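Siderophore enterobactin esterase (Emericella nidulans, PDB 6GUO) hydrolyses the ester bonds of the bacterial xenosiderophore enterobactin, releasing its iron inside the fungal cell. Local coordinates at residues Tyr185-Pro190 with Pro218-Ser223. Residues are numbered along the deposited sequence; the frame is centred on the assembly and turned at random.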
# COMPACT_ATOMS: atom_id res chain seq x y z
N TYR A 185 -12.70 -4.83 13.54
CA TYR A 185 -11.56 -5.74 13.53
C TYR A 185 -11.28 -6.12 12.09
O TYR A 185 -12.18 -6.53 11.36
CB TYR A 185 -11.85 -6.98 14.36
CG TYR A 185 -12.18 -6.65 15.79
CD1 TYR A 185 -11.22 -6.74 16.79
CD2 TYR A 185 -13.46 -6.22 16.15
CE1 TYR A 185 -11.51 -6.42 18.10
CE2 TYR A 185 -13.77 -5.90 17.47
CZ TYR A 185 -12.79 -6.00 18.43
OH TYR A 185 -13.09 -5.68 19.73
N LEU A 186 -10.03 -5.98 11.70
CA LEU A 186 -9.59 -6.27 10.35
C LEU A 186 -8.53 -7.36 10.49
O LEU A 186 -7.39 -7.09 10.88
CB LEU A 186 -9.04 -5.00 9.69
CG LEU A 186 -9.98 -3.80 9.69
CD1 LEU A 186 -9.23 -2.54 9.28
CD2 LEU A 186 -11.17 -4.03 8.77
N ALA A 187 -8.95 -8.60 10.24
CA ALA A 187 -8.10 -9.77 10.39
C ALA A 187 -7.69 -10.26 9.01
O ALA A 187 -8.46 -10.95 8.34
CB ALA A 187 -8.84 -10.85 11.16
N ALA A 188 -6.48 -9.91 8.60
CA ALA A 188 -5.96 -10.23 7.28
C ALA A 188 -5.10 -11.49 7.34
O ALA A 188 -4.17 -11.57 8.14
CB ALA A 188 -5.16 -9.06 6.74
N SER A 189 -5.43 -12.49 6.51
CA SER A 189 -4.75 -13.78 6.50
C SER A 189 -4.50 -14.31 7.92
O SER A 189 -3.38 -14.67 8.25
CB SER A 189 -3.42 -13.66 5.75
OG SER A 189 -3.64 -13.08 4.47
N PRO A 190 -5.54 -14.36 8.76
CA PRO A 190 -5.31 -14.72 10.16
C PRO A 190 -4.81 -16.15 10.30
O PRO A 190 -5.30 -17.04 9.60
CB PRO A 190 -6.70 -14.57 10.79
CG PRO A 190 -7.64 -14.83 9.66
CD PRO A 190 -6.97 -14.19 8.47
N PRO A 218 -19.67 -5.59 17.35
CA PRO A 218 -18.44 -5.52 16.56
C PRO A 218 -18.64 -5.76 15.06
O PRO A 218 -19.61 -6.39 14.65
CB PRO A 218 -17.58 -6.62 17.17
CG PRO A 218 -18.56 -7.61 17.68
CD PRO A 218 -19.71 -6.81 18.18
N VAL A 219 -17.69 -5.25 14.29
CA VAL A 219 -17.63 -5.43 12.85
C VAL A 219 -16.33 -6.17 12.57
O VAL A 219 -15.31 -5.85 13.17
CB VAL A 219 -17.65 -4.07 12.12
CG1 VAL A 219 -17.43 -4.23 10.62
CG2 VAL A 219 -18.96 -3.34 12.40
N LEU A 220 -16.38 -7.17 11.68
CA LEU A 220 -15.19 -7.94 11.28
C LEU A 220 -15.05 -7.99 9.77
O LEU A 220 -16.01 -8.26 9.06
CB LEU A 220 -15.26 -9.37 11.83
CG LEU A 220 -14.17 -10.36 11.39
CD1 LEU A 220 -12.78 -9.92 11.85
CD2 LEU A 220 -14.48 -11.76 11.89
N ARG A 221 -13.83 -7.75 9.28
CA ARG A 221 -13.46 -8.03 7.90
C ARG A 221 -12.36 -9.07 7.89
O ARG A 221 -11.28 -8.83 8.45
CB ARG A 221 -13.00 -6.78 7.15
CG ARG A 221 -12.85 -7.02 5.65
CD ARG A 221 -12.49 -5.75 4.91
NE ARG A 221 -12.68 -5.87 3.45
CZ ARG A 221 -11.71 -5.99 2.54
NH1 ARG A 221 -12.04 -6.08 1.25
NH2 ARG A 221 -10.42 -6.00 2.87
N LEU A 222 -12.64 -10.23 7.29
CA LEU A 222 -11.65 -11.28 7.07
C LEU A 222 -11.13 -11.16 5.65
O LEU A 222 -11.86 -10.77 4.75
CB LEU A 222 -12.29 -12.66 7.24
CG LEU A 222 -12.59 -13.04 8.69
CD1 LEU A 222 -13.66 -14.12 8.75
CD2 LEU A 222 -11.32 -13.49 9.39
N SER A 223 -9.87 -11.53 5.45
CA SER A 223 -9.32 -11.57 4.10
C SER A 223 -8.19 -12.58 3.98
O SER A 223 -7.59 -12.99 4.97
CB SER A 223 -8.85 -10.18 3.65
OG SER A 223 -7.70 -9.76 4.37
O HOH W 1 -5.21 -10.93 3.76
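Strands 185-188 and 219-223 run parallel, their axes 13° apart; four backbone hydrogen bonds join them, and a fifth follows from Ser189. Tyr185 and Ala187 each give an N-H to one residue and a carbonyl to another: Tyr185 to Val219 and Arg221, Ala187 to Arg221 and Ser223. The pairing slackens at Ser223 N to Ala187 O (3.3 Å), then ends tightly where Ser189 N reaches Ser223 O at 2.7 Å from above the carbonyl plane. On one face, Leu220 CD1 lies against the CB atoms of Tyr185 (4.0 Å) and Ala187, while Leu222 CD2 touches Ala187 CB and Pro190 CG. Val219 O meets the edge of the Tyr185 ring, whose CE2 is 3.9 Å from Pro218 CB. On the other face Leu186 CD2 packs on Arg221 CB (3.7 Å); CG of Arg221 is anti to the backbone N (chi1 -170°) and the chain runs extended to NE, which forms a salt bridge with Glu275. Ser223 OG, between its own N and carbonyl carbon (chi1 70°), lies 3.5 Å from Ala188 CB and shares a water that donates to Ser189 OG, itself hydrogen-bonded to Glu228 OE2. The pair belongs to the parallel part of the alpha/beta-hydrolase sheet: strand 156-164, leading into a probable nucleophile elbow at Ser165, flanks 185-188, strand 273-279 flanks 219-223, and helices 166-177 and 288-301 cover the Tyr185 and Leu186 faces respectively.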